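Local coordinates for acid phosphatase (Bacillus anthracis, PDB 2I33), which probably hydrolyses phosphate monoesters at acidic pH, as a magnesium-binding class C acid phosphatase of the HAD superfamily, at residues Tyr37-Tyr41 against Asp67-Leu71; Gly160-Arg165 against Ser183-Asp189. One frame throughout, in Å; residues are numbered along the deposited sequence.

Contact 1 (Tyr37-Tyr41 against Asp67-Leu71). With MG (magnesium ion), chain C.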
ATOM      1  N   TYR A  37      -6.967  -1.758   0.526  1.00 26.76           N
ATOM      2  CA  TYR A  37      -8.146  -0.905   0.634  1.00 26.87           C
ATOM      3  C   TYR A  37      -9.122  -1.477   1.660  1.00 27.22           C
ATOM      4  O   TYR A  37      -9.598  -0.760   2.519  1.00 27.69           O
ATOM      5  CB  TYR A  37      -8.792  -0.661  -0.727  1.00 28.09           C
ATOM      6  CG  TYR A  37      -8.091   0.482  -1.427  1.00 26.37           C
ATOM      7  CD1 TYR A  37      -6.942   0.248  -2.162  1.00 28.53           C
ATOM      8  CD2 TYR A  37      -8.508   1.790  -1.284  1.00 28.28           C
ATOM      9  CE1 TYR A  37      -6.246   1.287  -2.770  1.00 28.65           C
ATOM     10  CE2 TYR A  37      -7.794   2.836  -1.885  1.00 27.67           C
ATOM     11  CZ  TYR A  37      -6.678   2.581  -2.622  1.00 27.42           C
ATOM     12  OH  TYR A  37      -5.999   3.597  -3.238  1.00 27.83           O
ATOM     13  N   TYR A  38      -9.379  -2.767   1.621  1.00 26.85           N
ATOM     14  CA  TYR A  38     -10.245  -3.331   2.675  1.00 26.49           C
ATOM     15  C   TYR A  38      -9.610  -3.151   4.050  1.00 26.59           C
ATOM     16  O   TYR A  38     -10.302  -2.873   5.042  1.00 27.08           O
ATOM     17  CB  TYR A  38     -10.512  -4.798   2.423  1.00 26.54           C
ATOM     18  CG  TYR A  38     -11.446  -5.031   1.292  1.00 26.98           C
ATOM     19  CD1 TYR A  38     -12.742  -4.489   1.300  1.00 27.74           C
ATOM     20  CD2 TYR A  38     -11.101  -5.867   0.240  1.00 27.95           C
ATOM     21  CE1 TYR A  38     -13.635  -4.746   0.250  1.00 28.05           C
ATOM     22  CE2 TYR A  38     -11.994  -6.134  -0.791  1.00 28.82           C
ATOM     23  CZ  TYR A  38     -13.252  -5.556  -0.791  1.00 28.22           C
ATOM     24  OH  TYR A  38     -14.143  -5.821  -1.820  1.00 30.03           O
ATOM     25  N   GLN A  39      -8.310  -3.355   4.161  1.00 26.80           N
ATOM     26  CA  GLN A  39      -7.658  -3.240   5.451  1.00 27.07           C
ATOM     27  C   GLN A  39      -7.818  -1.829   5.989  1.00 27.04           C
ATOM     28  O   GLN A  39      -8.126  -1.613   7.157  1.00 27.26           O
ATOM     29  CB  GLN A  39      -6.164  -3.513   5.320  1.00 26.99           C
ATOM     30  CG  GLN A  39      -5.374  -3.300   6.592  1.00 27.28           C
ATOM     31  CD  GLN A  39      -4.045  -4.032   6.550  1.00 29.19           C
ATOM     32  OE1 GLN A  39      -3.998  -5.249   6.763  1.00 27.23           O
ATOM     33  NE2 GLN A  39      -2.964  -3.310   6.158  1.00 27.85           N
ATOM     34  N   GLY A  40      -7.621  -0.857   5.108  1.00 26.57           N
ATOM     35  CA  GLY A  40      -7.749   0.543   5.495  1.00 26.71           C
ATOM     36  C   GLY A  40      -9.180   0.839   5.961  1.00 26.90           C
ATOM     37  O   GLY A  40      -9.411   1.401   7.047  1.00 27.57           O
ATOM     38  N   TYR A  41     -10.153   0.443   5.168  1.00 26.12           N
ATOM     39  CA  TYR A  41     -11.543   0.716   5.531  1.00 26.70           C
ATOM     40  C   TYR A  41     -12.009  -0.093   6.727  1.00 27.36           C
ATOM     41  O   TYR A  41     -12.800   0.410   7.552  1.00 27.98           O
ATOM     42  CB  TYR A  41     -12.471   0.617   4.321  1.00 26.08           C
ATOM     43  CG  TYR A  41     -12.352   1.834   3.421  1.00 26.64           C
ATOM     44  CD1 TYR A  41     -12.717   3.102   3.878  1.00 25.52           C
ATOM     45  CD2 TYR A  41     -11.818   1.727   2.130  1.00 26.37           C
ATOM     46  CE1 TYR A  41     -12.592   4.193   3.075  1.00 25.98           C
ATOM     47  CE2 TYR A  41     -11.694   2.840   1.313  1.00 27.87           C
ATOM     48  CZ  TYR A  41     -12.063   4.066   1.802  1.00 27.47           C
ATOM     49  OH  TYR A  41     -11.952   5.198   1.031  1.00 29.64           O
ATOM     50  N   ASP A  67      -9.738  10.921  -5.036  1.00 27.68           N
ATOM     51  CA  ASP A  67      -9.018  10.171  -6.067  1.00 27.73           C
ATOM     52  C   ASP A  67      -8.004   9.252  -5.399  1.00 27.82           C
ATOM     53  O   ASP A  67      -7.127   9.672  -4.645  1.00 28.00           O
ATOM     54  CB  ASP A  67      -8.369  11.119  -7.076  1.00 28.46           C
ATOM     55  CG  ASP A  67      -9.400  11.963  -7.808  1.00 28.73           C
ATOM     56  OD1 ASP A  67     -10.394  11.392  -8.272  1.00 33.25           O
ATOM     57  OD2 ASP A  67      -9.242  13.217  -7.868  1.00 37.14           O
ATOM     58  N   GLU A  68      -8.124   7.983  -5.726  1.00 27.05           N
ATOM     59  CA  GLU A  68      -7.275   6.936  -5.160  1.00 27.32           C
ATOM     60  C   GLU A  68      -7.521   6.693  -3.654  1.00 27.33           C
ATOM     61  O   GLU A  68      -6.726   6.019  -2.990  1.00 27.92           O
ATOM     62  CB  GLU A  68      -5.817   7.150  -5.493  1.00 27.60           C
ATOM     63  CG  GLU A  68      -5.452   6.717  -6.927  1.00 28.30           C
ATOM     64  CD  GLU A  68      -6.382   7.200  -8.016  1.00 31.00           C
ATOM     65  OE1 GLU A  68      -6.272   8.373  -8.434  1.00 31.03           O
ATOM     66  OE2 GLU A  68      -7.199   6.358  -8.476  1.00 35.14           O
ATOM     67  N   THR A  69      -8.651   7.173  -3.165  1.00 26.35           N
ATOM     68  CA  THR A  69      -9.104   6.860  -1.837  1.00 26.35           C
ATOM     69  C   THR A  69     -10.512   6.288  -1.889  1.00 27.45           C
ATOM     70  O   THR A  69     -10.755   5.197  -1.372  1.00 28.28           O
ATOM     71  CB  THR A  69      -9.050   8.111  -0.944  1.00 26.26           C
ATOM     72  OG1 THR A  69      -7.685   8.533  -0.838  1.00 27.25           O
ATOM     73  CG2 THR A  69      -9.606   7.797   0.386  1.00 27.74           C
ATOM     74  N   VAL A  70     -11.423   7.004  -2.562  1.00 27.56           N
ATOM     75  CA  VAL A  70     -12.801   6.576  -2.804  1.00 27.12           C
ATOM     76  C   VAL A  70     -12.986   6.206  -4.281  1.00 27.66           C
ATOM     77  O   VAL A  70     -13.602   5.209  -4.588  1.00 28.18           O
ATOM     78  CB  VAL A  70     -13.828   7.648  -2.413  1.00 27.88           C
ATOM     79  CG1 VAL A  70     -15.212   7.209  -2.747  1.00 27.90           C
ATOM     80  CG2 VAL A  70     -13.691   7.990  -0.917  1.00 27.06           C
ATOM     81  N   LEU A  71     -12.476   7.037  -5.176  1.00 27.02           N
ATOM     82  CA  LEU A  71     -12.653   6.828  -6.620  1.00 26.91           C
ATOM     83  C   LEU A  71     -11.371   6.379  -7.288  1.00 28.12           C
ATOM     84  O   LEU A  71     -10.297   6.938  -7.073  1.00 27.85           O
ATOM     85  CB  LEU A  71     -13.129   8.137  -7.279  1.00 27.84           C
ATOM     86  CG  LEU A  71     -14.509   8.651  -6.824  1.00 28.50           C
ATOM     87  CD1 LEU A  71     -14.813  10.016  -7.451  1.00 31.91           C
ATOM     88  CD2 LEU A  71     -15.609   7.668  -7.080  1.00 30.93           C
TER
HETATM   89 MG    MG C 602      -5.820  11.075  -3.681  1.00 13.35          MG
HETATM   90  O   HOH W   1      -4.739  12.416  -2.443  1.00 19.75           O
HETATM   91  O   HOH W   2      -4.484  10.865  -4.926  1.00 25.98           O
HETATM   92  O   HOH W   3      -6.528  12.847  -4.771  1.00 29.73           O
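A metal-binding loop can be anchored through its backbone, leaving its side chains for other work, and two tyrosines one helical turn apart do so here. Tyr37 and Tyr41, at positions i and i+4 of a helix (Tyr41 N to Tyr37 O, 3.0 Å), both aim CA-to-CB at the loop Asp67-Leu71 with chi1 near m, so their phenols reach it side by side. Tyr37 OH donates to Glu68 O (2.5 Å, short) and Tyr41 OH to Thr69 O (2.7 Å), two consecutive carbonyls; each acceptor lies near the plane of the ring, at its edge. Thr69, the most covered loop residue, points its CA-to-CB bond away: its CG2 lies 3.6 Å from Tyr41 OH, while its hydroxyl bonds Asp65. Glu68, with positive phi (68°), also has its CA-to-CB bond directed away, and its carboxylate bonds Tyr219. Just upstream, Asp67 O binds magnesium at 2.1 Å, alongside three waters, Asp65 and Asp180. Asp65, Asp67 and Thr69 match the HAD DxDx(T/V) pattern; by analogy with the family, Asp65 is probably the nucleophile and Asp67 the acid-base residue. The loop follows strand 59-64 of the central parallel sheet and runs into the short strand 71-72, whereas the tyrosines belong to the long helix 31-54, whose Tyr37 ring also stacks on Phe214, just beyond strand 211-213.

Contact 2 (Gly160-Arg165 against Ser183-Asp189); sequences GKEKRR and SDFTGFD
Here a helix start meets a loop edge. Gly160 (phi/psi 69/-159°) leads into Lys161 (-123/-3°), the N-cap residue; helix follows from Glu162. Opposite, Ser183 and Asp184 end a 3-10 segment begun earlier in the chain, Phe185 and Thr186 are extended, and Gly187 takes phi/psi 99/16°. CA atoms pair Gly160 with Asp189 (6.9 Å), Lys161 with Asp184 (7.1 Å) and Glu162 with Thr186 (6.9 Å). Among the salt bridges, Lys161 (mttt) sets NZ 2.7 Å from OD1 of Asp184, whose CA-to-CB bond points away (chi1 m) while its end returns, and also bridges Asp65. This is consistent with the HAD arrangement in which the motif III lysine links the probable nucleophile, Asp65, to the acidic motif IV loop beside the magnesium. Arg165 (chi1-3 mtm) bonds OE1 of Glu162 (chi1-2 tp) through NE, 2.9 Å, and NH2, 3.0 Å. Arg165 NH1 hydrogen-bonds Ser183 O at 2.9 Å. In van der Waals contact, Thr186 CG2 (chi1 p) lies 3.4 Å from both Arg165 NE and Glu162 OE1. Waters also bridge: water 4 Lys161 N (3.0 Å) to Asp189 OD1 (2.5 Å), water 5 Glu162 N (2.9 Å) to Asp189 OD2 (2.8 Å), water 7 Arg165 NH1 (2.9 Å) to Asp184 O (2.7 Å).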
ATOM      1  N   GLY A 160      -2.929  23.005  -1.073  1.00 30.95           N
ATOM      2  CA  GLY A 160      -3.208  21.925  -0.156  1.00 30.31           C
ATOM      3  C   GLY A 160      -4.646  21.933   0.300  1.00 29.57           C
ATOM      4  O   GLY A 160      -5.505  22.539  -0.336  1.00 29.75           O
ATOM      5  N   LYS A 161      -4.886  21.274   1.429  1.00 28.46           N
ATOM      6  CA  LYS A 161      -6.231  21.041   1.945  1.00 28.21           C
ATOM      7  C   LYS A 161      -6.463  21.579   3.349  1.00 28.71           C
ATOM      8  O   LYS A 161      -7.572  21.459   3.869  1.00 28.36           O
ATOM      9  CB  LYS A 161      -6.498  19.537   1.973  1.00 27.87           C
ATOM     10  CG  LYS A 161      -6.679  18.948   0.608  1.00 27.29           C
ATOM     11  CD  LYS A 161      -6.659  17.441   0.687  1.00 27.56           C
ATOM     12  CE  LYS A 161      -7.047  16.814  -0.655  1.00 28.79           C
ATOM     13  NZ  LYS A 161      -7.226  15.357  -0.555  1.00 28.78           N
ATOM     14  N   GLU A 162      -5.430  22.129   3.974  1.00 28.98           N
ATOM     15  CA  GLU A 162      -5.560  22.505   5.380  1.00 29.42           C
ATOM     16  C   GLU A 162      -6.736  23.450   5.583  1.00 29.17           C
ATOM     17  O   GLU A 162      -7.415  23.386   6.622  1.00 28.33           O
ATOM     18  CB  GLU A 162      -4.263  23.102   5.933  1.00 30.47           C
ATOM     19  CG  GLU A 162      -4.281  23.382   7.453  1.00 32.22           C
ATOM     20  CD  GLU A 162      -4.578  22.162   8.338  1.00 34.68           C
ATOM     21  OE1 GLU A 162      -4.277  20.992   7.975  1.00 32.98           O
ATOM     22  OE2 GLU A 162      -5.113  22.396   9.449  1.00 37.74           O
ATOM     23  N   LYS A 163      -6.982  24.344   4.625  1.00 28.42           N
ATOM     24  CA  LYS A 163      -8.080  25.306   4.752  1.00 28.19           C
ATOM     25  C   LYS A 163      -9.446  24.621   4.887  1.00 27.73           C
ATOM     26  O   LYS A 163     -10.276  25.025   5.715  1.00 27.94           O
ATOM     27  CB  LYS A 163      -8.076  26.265   3.561  1.00 28.47           C
ATOM     28  CG  LYS A 163      -9.208  27.251   3.528  1.00 29.98           C
ATOM     29  CD  LYS A 163      -8.983  28.267   2.429  1.00 30.73           C
ATOM     30  CE  LYS A 163      -9.989  29.384   2.502  1.00 31.48           C
ATOM     31  NZ  LYS A 163      -9.884  30.261   1.311  1.00 30.50           N
ATOM     32  N   ARG A 164      -9.676  23.598   4.069  1.00 27.26           N
ATOM     33  CA  ARG A 164     -10.933  22.858   4.128  1.00 26.74           C
ATOM     34  C   ARG A 164     -11.038  22.008   5.401  1.00 27.28           C
ATOM     35  O   ARG A 164     -12.112  21.917   5.994  1.00 28.45           O
ATOM     36  CB  ARG A 164     -11.115  22.022   2.853  1.00 27.00           C
ATOM     37  CG  ARG A 164     -11.479  22.887   1.673  1.00 26.08           C
ATOM     38  CD  ARG A 164     -11.237  22.161   0.392  1.00 26.16           C
ATOM     39  NE  ARG A 164      -9.833  22.270  -0.024  1.00 25.60           N
ATOM     40  CZ  ARG A 164      -9.269  21.487  -0.945  1.00 25.95           C
ATOM     41  NH1 ARG A 164      -9.955  20.516  -1.483  1.00 27.02           N
ATOM     42  NH2 ARG A 164      -8.002  21.666  -1.273  1.00 25.26           N
ATOM     43  N   ARG A 165      -9.928  21.401   5.815  1.00 28.25           N
ATOM     44  CA  ARG A 165      -9.889  20.619   7.063  1.00 28.03           C
ATOM     45  C   ARG A 165     -10.232  21.519   8.225  1.00 28.26           C
ATOM     46  O   ARG A 165     -11.046  21.172   9.089  1.00 29.58           O
ATOM     47  CB  ARG A 165      -8.506  20.033   7.324  1.00 27.89           C
ATOM     48  CG  ARG A 165      -8.177  18.858   6.475  1.00 28.79           C
ATOM     49  CD  ARG A 165      -6.910  18.141   6.933  1.00 30.62           C
ATOM     50  NE  ARG A 165      -5.693  18.895   6.641  1.00 29.71           N
ATOM     51  CZ  ARG A 165      -4.865  18.655   5.623  1.00 29.27           C
ATOM     52  NH1 ARG A 165      -5.118  17.714   4.729  1.00 27.74           N
ATOM     53  NH2 ARG A 165      -3.774  19.393   5.478  1.00 30.78           N
ATOM     54  N   SER A 183      -0.456  14.442   2.194  1.00 26.06           N
ATOM     55  CA  SER A 183      -1.093  15.766   2.293  1.00 26.37           C
ATOM     56  C   SER A 183      -2.630  15.676   2.468  1.00 26.66           C
ATOM     57  O   SER A 183      -3.304  16.696   2.649  1.00 26.42           O
ATOM     58  CB  SER A 183      -0.694  16.699   1.143  1.00 27.58           C
ATOM     59  OG  SER A 183      -0.829  16.065  -0.087  1.00 30.28           O
ATOM     60  N   ASP A 184      -3.168  14.466   2.456  1.00 26.33           N
ATOM     61  CA  ASP A 184      -4.565  14.234   2.855  1.00 26.58           C
ATOM     62  C   ASP A 184      -4.743  14.230   4.374  1.00 26.81           C
ATOM     63  O   ASP A 184      -5.869  14.172   4.872  1.00 26.91           O
ATOM     64  CB  ASP A 184      -5.050  12.914   2.292  1.00 26.49           C
ATOM     65  CG  ASP A 184      -4.989  12.860   0.778  1.00 26.70           C
ATOM     66  OD1 ASP A 184      -5.022  13.928   0.119  1.00 29.45           O
ATOM     67  OD2 ASP A 184      -4.904  11.725   0.253  1.00 28.62           O
ATOM     68  N   PHE A 185      -3.618  14.235   5.076  1.00 26.72           N
ATOM     69  CA  PHE A 185      -3.560  14.368   6.526  1.00 27.38           C
ATOM     70  C   PHE A 185      -2.878  15.657   6.884  1.00 28.36           C
ATOM     71  O   PHE A 185      -2.167  16.253   6.084  1.00 29.14           O
ATOM     72  CB  PHE A 185      -2.746  13.240   7.120  1.00 26.82           C
ATOM     73  CG  PHE A 185      -3.057  11.918   6.518  1.00 26.16           C
ATOM     74  CD1 PHE A 185      -4.359  11.451   6.518  1.00 27.75           C
ATOM     75  CD2 PHE A 185      -2.093  11.165   5.912  1.00 27.57           C
ATOM     76  CE1 PHE A 185      -4.686  10.226   5.983  1.00 28.73           C
ATOM     77  CE2 PHE A 185      -2.427   9.951   5.343  1.00 28.77           C
ATOM     78  CZ  PHE A 185      -3.729   9.495   5.359  1.00 28.37           C
ATOM     79  N   THR A 186      -3.007  16.037   8.141  1.00 29.95           N
ATOM     80  CA  THR A 186      -2.381  17.255   8.610  1.00 31.14           C
ATOM     81  C   THR A 186      -0.872  17.057   8.796  1.00 29.89           C
ATOM     82  O   THR A 186      -0.435  16.034   9.331  1.00 29.91           O
ATOM     83  CB  THR A 186      -3.031  17.649   9.931  1.00 31.58           C
ATOM     84  OG1 THR A 186      -3.002  16.524  10.817  1.00 34.85           O
ATOM     85  CG2 THR A 186      -4.474  18.018   9.692  1.00 32.57           C
ATOM     86  N   GLY A 187      -0.090  18.035   8.376  1.00 30.66           N
ATOM     87  CA  GLY A 187       1.331  18.080   8.717  1.00 29.46           C
ATOM     88  C   GLY A 187       2.344  17.588   7.699  1.00 29.90           C
ATOM     89  O   GLY A 187       3.512  17.362   8.055  1.00 30.08           O
ATOM     90  N   PHE A 188       1.932  17.452   6.434  1.00 29.80           N
ATOM     91  CA  PHE A 188       2.814  16.923   5.393  1.00 29.80           C
ATOM     92  C   PHE A 188       2.826  17.728   4.087  1.00 30.97           C
ATOM     93  O   PHE A 188       3.049  17.163   3.001  1.00 31.86           O
ATOM     94  CB  PHE A 188       2.389  15.490   5.074  1.00 29.91           C
ATOM     95  CG  PHE A 188       2.414  14.576   6.253  1.00 27.85           C
ATOM     96  CD1 PHE A 188       3.584  13.912   6.620  1.00 27.66           C
ATOM     97  CD2 PHE A 188       1.258  14.353   6.991  1.00 28.18           C
ATOM     98  CE1 PHE A 188       3.576  13.026   7.722  1.00 27.94           C
ATOM     99  CE2 PHE A 188       1.265  13.513   8.086  1.00 27.80           C
ATOM    100  CZ  PHE A 188       2.427  12.855   8.454  1.00 28.56           C
ATOM    101  N   ASP A 189       2.573  19.027   4.178  1.00 31.13           N
ATOM    102  CA  ASP A 189       2.534  19.873   2.978  1.00 31.33           C
ATOM    103  C   ASP A 189       3.909  20.338   2.521  1.00 31.23           C
ATOM    104  O   ASP A 189       4.667  20.970   3.276  1.00 30.76           O
ATOM    105  CB  ASP A 189       1.678  21.113   3.216  1.00 31.43           C
ATOM    106  CG  ASP A 189       0.217  20.788   3.420  1.00 32.81           C
ATOM    107  OD1 ASP A 189      -0.328  19.992   2.631  1.00 32.05           O
ATOM    108  OD2 ASP A 189      -0.386  21.357   4.363  1.00 37.82           O
TER
HETATM  109  O   HOH W   4      -2.799  19.407   2.564  1.00 26.95           O
HETATM  110  O   HOH W   5      -2.632  22.530   3.227  1.00 29.92           O
HETATM  111  O   HOH W   6      -1.229  20.465   6.899  1.00 33.96           O
HETATM  112  O   HOH W   7      -7.548  16.176   4.340  1.00 18.05           O

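How the contacts relate
One magnesium site can be approached from separate parts of a fold by unlike chemistry. Contact 1 is wholly buried and free of salt bridges between its segments: neutral phenols of a long helix meet backbone carbonyls. Contact 2, only partly buried, relies on ion pairs and bridging waters, with Glu162 and Asp189 exposed at its edge. Contact 1 supplies a metal ligand, the O of Asp67, whereas contact 2 only approaches the ion, through Asp184. No helix or strand is common to the two, and their centres lie about 18 Å apart, yet both bear on Asp65, which Thr69 hydrogen-bonds and Lys161 salt-bridges. Contact 1 also borders the second subunit, through Gln39 and Ile213 of that subunit; no other protein chain of the assembly touches contact 2.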